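Local coordinates for protein aminoglycoside N(3)-acetyltransferase (Enterobacter cloacae, PDB 6NP3) that acetylates the 3-amino group of 2-deoxystreptamine antibiotics such as gentamicin, using acetyl-CoA as donor, and thereby probably confers resistance to them, at residues A[121-134]-A[144-156]. Numbering follows the deposited sequence.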
# COMPACT_ATOMS: atom_id res chain seq x y z
N MET A 121 -5.91 1.89 4.01
CA MET A 121 -5.45 0.51 3.95
C MET A 121 -6.59 -0.44 4.29
O MET A 121 -7.35 -0.19 5.23
CB MET A 121 -4.34 0.31 4.99
CG MET A 121 -3.13 1.21 4.84
SD MET A 121 -2.02 0.63 3.58
CE MET A 121 -0.97 2.07 3.40
N ALA A 122 -6.65 -1.56 3.58
CA ALA A 122 -7.67 -2.58 3.78
C ALA A 122 -7.00 -3.83 4.30
O ALA A 122 -5.92 -4.18 3.84
CB ALA A 122 -8.36 -2.88 2.46
N ALA A 123 -7.63 -4.50 5.27
CA ALA A 123 -7.07 -5.72 5.81
C ALA A 123 -8.13 -6.79 5.99
O ALA A 123 -9.24 -6.51 6.46
CB ALA A 123 -6.40 -5.50 7.16
N ILE A 124 -7.73 -8.01 5.69
CA ILE A 124 -8.56 -9.20 5.85
C ILE A 124 -7.78 -10.17 6.74
O ILE A 124 -6.62 -10.47 6.45
CB ILE A 124 -8.85 -9.87 4.50
CG1 ILE A 124 -9.68 -8.95 3.61
CG2 ILE A 124 -9.60 -11.18 4.70
CD1 ILE A 124 -9.68 -9.28 2.18
N GLY A 125 -8.43 -10.70 7.77
CA GLY A 125 -7.87 -11.74 8.60
C GLY A 125 -8.04 -11.44 10.06
O GLY A 125 -8.56 -10.38 10.45
N PRO A 126 -7.62 -12.36 10.93
CA PRO A 126 -7.89 -12.20 12.36
C PRO A 126 -7.28 -10.97 12.97
O PRO A 126 -7.77 -10.48 13.99
CB PRO A 126 -7.35 -13.49 12.98
CG PRO A 126 -7.40 -14.49 11.88
CD PRO A 126 -7.05 -13.68 10.62
N ASP A 127 -6.19 -10.45 12.40
CA ASP A 127 -5.51 -9.29 12.96
C ASP A 127 -5.88 -8.00 12.23
O ASP A 127 -5.24 -6.96 12.43
CB ASP A 127 -4.00 -9.51 12.93
CG ASP A 127 -3.58 -10.74 13.71
OD1 ASP A 127 -4.08 -10.97 14.82
OD2 ASP A 127 -2.75 -11.51 13.21
N ALA A 128 -6.95 -8.04 11.44
CA ALA A 128 -7.29 -6.90 10.59
C ALA A 128 -7.59 -5.65 11.40
O ALA A 128 -7.18 -4.54 11.02
CB ALA A 128 -8.50 -7.24 9.74
N ALA A 129 -8.32 -5.77 12.50
CA ALA A 129 -8.63 -4.56 13.25
C ALA A 129 -7.36 -3.94 13.83
O ALA A 129 -7.21 -2.71 13.85
CB ALA A 129 -9.64 -4.85 14.36
N TRP A 130 -6.46 -4.77 14.36
CA TRP A 130 -5.20 -4.27 14.89
C TRP A 130 -4.35 -3.63 13.80
O TRP A 130 -3.68 -2.63 14.05
CB TRP A 130 -4.47 -5.44 15.55
CG TRP A 130 -3.11 -5.13 16.04
CD1 TRP A 130 -2.78 -4.57 17.23
CD2 TRP A 130 -1.87 -5.36 15.36
NE1 TRP A 130 -1.43 -4.39 17.33
CE2 TRP A 130 -0.85 -4.88 16.19
CE3 TRP A 130 -1.53 -5.89 14.13
CZ2 TRP A 130 0.48 -4.97 15.85
CZ3 TRP A 130 -0.19 -5.99 13.80
CH2 TRP A 130 0.79 -5.54 14.65
N LEU A 131 -4.39 -4.18 12.59
CA LEU A 131 -3.64 -3.59 11.49
C LEU A 131 -4.16 -2.21 11.12
O LEU A 131 -3.37 -1.30 10.88
CB LEU A 131 -3.66 -4.48 10.25
CG LEU A 131 -2.77 -5.71 10.36
CD1 LEU A 131 -3.17 -6.73 9.30
CD2 LEU A 131 -1.32 -5.35 10.22
N VAL A 132 -5.48 -2.04 11.01
CA VAL A 132 -5.96 -0.84 10.33
C VAL A 132 -6.13 0.39 11.22
O VAL A 132 -6.32 1.48 10.68
CB VAL A 132 -7.28 -1.04 9.56
CG1 VAL A 132 -7.14 -2.10 8.48
CG2 VAL A 132 -8.45 -1.36 10.50
N ALA A 133 -6.06 0.26 12.54
CA ALA A 133 -6.27 1.41 13.43
C ALA A 133 -5.21 1.40 14.51
O ALA A 133 -4.88 0.33 15.05
CB ALA A 133 -7.66 1.34 14.08
N PRO A 134 -4.66 2.57 14.87
CA PRO A 134 -5.02 3.89 14.35
C PRO A 134 -4.42 4.15 12.96
O PRO A 134 -3.40 3.57 12.56
CB PRO A 134 -4.39 4.84 15.36
CG PRO A 134 -3.18 4.08 15.89
CD PRO A 134 -3.67 2.65 15.96
N ARG A 144 3.28 4.58 13.50
CA ARG A 144 1.91 4.58 14.01
C ARG A 144 0.91 4.26 12.91
O ARG A 144 -0.30 4.18 13.18
CB ARG A 144 1.53 5.87 14.75
CG ARG A 144 2.48 6.15 15.91
CD ARG A 144 2.06 7.37 16.72
NE ARG A 144 0.73 7.20 17.29
CZ ARG A 144 0.48 6.71 18.50
NH1 ARG A 144 1.46 6.35 19.30
NH2 ARG A 144 -0.77 6.59 18.91
N SER A 145 1.36 4.04 11.67
CA SER A 145 0.46 3.68 10.59
C SER A 145 0.29 2.18 10.49
O SER A 145 1.03 1.39 11.08
CB SER A 145 0.98 4.21 9.26
OG SER A 145 2.09 3.44 8.83
N PRO A 146 -0.65 1.73 9.65
CA PRO A 146 -0.77 0.29 9.39
C PRO A 146 0.49 -0.32 8.82
O PRO A 146 0.80 -1.49 9.10
CB PRO A 146 -1.94 0.21 8.43
CG PRO A 146 -2.84 1.36 8.83
CD PRO A 146 -1.82 2.47 9.14
N ILE A 147 1.26 0.43 8.03
CA ILE A 147 2.53 -0.08 7.54
C ILE A 147 3.47 -0.36 8.69
O ILE A 147 4.18 -1.37 8.69
CB ILE A 147 3.17 0.92 6.57
CG1 ILE A 147 2.33 1.15 5.34
CG2 ILE A 147 4.61 0.55 6.21
CD1 ILE A 147 2.20 -0.01 4.50
N ALA A 148 3.55 0.55 9.66
CA ALA A 148 4.40 0.28 10.81
C ALA A 148 4.05 -1.04 11.48
O ALA A 148 4.93 -1.81 11.85
CB ALA A 148 4.32 1.43 11.81
N ARG A 149 2.77 -1.30 11.68
CA ARG A 149 2.36 -2.54 12.34
C ARG A 149 2.63 -3.76 11.46
O ARG A 149 3.08 -4.80 11.95
CB ARG A 149 0.91 -2.41 12.80
CG ARG A 149 0.80 -1.47 13.98
CD ARG A 149 -0.62 -1.34 14.55
NE ARG A 149 -1.55 -0.76 13.59
CZ ARG A 149 -1.67 0.55 13.35
NH1 ARG A 149 -0.94 1.45 14.00
NH2 ARG A 149 -2.52 0.95 12.44
N PHE A 150 2.40 -3.65 10.15
CA PHE A 150 2.74 -4.71 9.20
C PHE A 150 4.21 -5.10 9.31
O PHE A 150 4.55 -6.28 9.28
CB PHE A 150 2.39 -4.17 7.80
CG PHE A 150 2.90 -4.96 6.63
CD1 PHE A 150 2.29 -6.13 6.26
CD2 PHE A 150 3.93 -4.48 5.86
CE1 PHE A 150 2.73 -6.83 5.19
CE2 PHE A 150 4.36 -5.21 4.76
CZ PHE A 150 3.75 -6.37 4.44
N LEU A 151 5.08 -4.09 9.42
CA LEU A 151 6.51 -4.34 9.51
C LEU A 151 6.87 -4.99 10.82
O LEU A 151 7.89 -5.68 10.89
CB LEU A 151 7.29 -3.04 9.41
CG LEU A 151 7.24 -2.37 8.04
CD1 LEU A 151 7.79 -0.95 8.08
CD2 LEU A 151 7.91 -3.19 6.97
N ALA A 152 6.06 -4.83 11.86
CA ALA A 152 6.26 -5.52 13.13
C ALA A 152 5.60 -6.90 13.17
O ALA A 152 5.76 -7.61 14.17
CB ALA A 152 5.73 -4.63 14.28
N HIS A 153 4.89 -7.29 12.12
CA HIS A 153 4.04 -8.47 12.10
C HIS A 153 4.52 -9.45 11.04
O HIS A 153 3.72 -10.15 10.43
CB HIS A 153 2.60 -8.05 11.84
CG HIS A 153 1.57 -9.06 12.23
ND1 HIS A 153 1.65 -9.85 13.36
CD2 HIS A 153 0.39 -9.35 11.65
CE1 HIS A 153 0.55 -10.59 13.45
NE2 HIS A 153 -0.23 -10.29 12.43
N ALA A 154 5.83 -9.51 10.84
CA ALA A 154 6.44 -10.49 9.97
C ALA A 154 5.96 -10.32 8.53
O ALA A 154 5.85 -11.28 7.78
CB ALA A 154 6.24 -11.94 10.45
N GLY A 155 5.66 -9.08 8.14
CA GLY A 155 5.02 -8.87 6.86
C GLY A 155 5.89 -9.33 5.70
O GLY A 155 7.11 -9.15 5.70
N LYS A 156 5.22 -9.81 4.65
CA LYS A 156 5.83 -10.15 3.37
C LYS A 156 5.15 -9.33 2.29
O LYS A 156 3.93 -9.16 2.30
CB LYS A 156 5.66 -11.63 3.03
CG LYS A 156 6.27 -12.57 4.03
CD LYS A 156 6.11 -14.01 3.58
CE LYS A 156 6.63 -14.99 4.60
NZ LYS A 156 6.58 -16.42 4.09
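At the C-terminal end of helix 128-132, Arg149 of helix 146-151 binds the carbonyls of Leu131 and Pro134. The two short axes come within 8.9 Å and run at 125° to each other. NH2 of Arg149 gives two bonds, 2.9 Å to Leu131 O, which it meets from above the carbonyl plane, and 2.8 Å to Pro134 O beyond the cis peptide; NE adds weak bonds to Trp130 O and Leu131 O. The bend at chi3 (-64°) turns the guanidinium into this set of carbonyls, and NH1 is held from its own segment by Arg144 O at 2.9 Å. With NH1 and NH2 bonded and NE adding weaker contacts, the group is probably held against rotation, and its charge probably offsets the negative end of the helix dipole. Pro134 CD lies against one face of it.

The aliphatic part of the same arginine serves Trp130: CB sits over the face of the six-membered ring, 4.0 Å from its centroid, a CH-pi contact. Trp130 in turn directs the edge at CZ3 to the face of His153, a T-shaped pair with planes at 64°. His153 NE2 donates to Asp127 OD2 (2.9 Å), nearly in its own ring plane but well above that of the carboxylate. Asp127, at the N-cap position of helix 128-132, also lies beside a bound magnesium ion. Deeper down, Met121 of the central sheet, in one of its two conformers, packs CG on Pro146 CB and CE on Ile147 CG1, while its side chain borders Thr168 of the acetyl-CoA site. An arginine-bound helix end, a T-shaped aromatic pair and a His-carboxylate hydrogen bond thus join two helices and the loops that flank them beside the central mixed sheet of this antibiotic N-acetyltransferase fold.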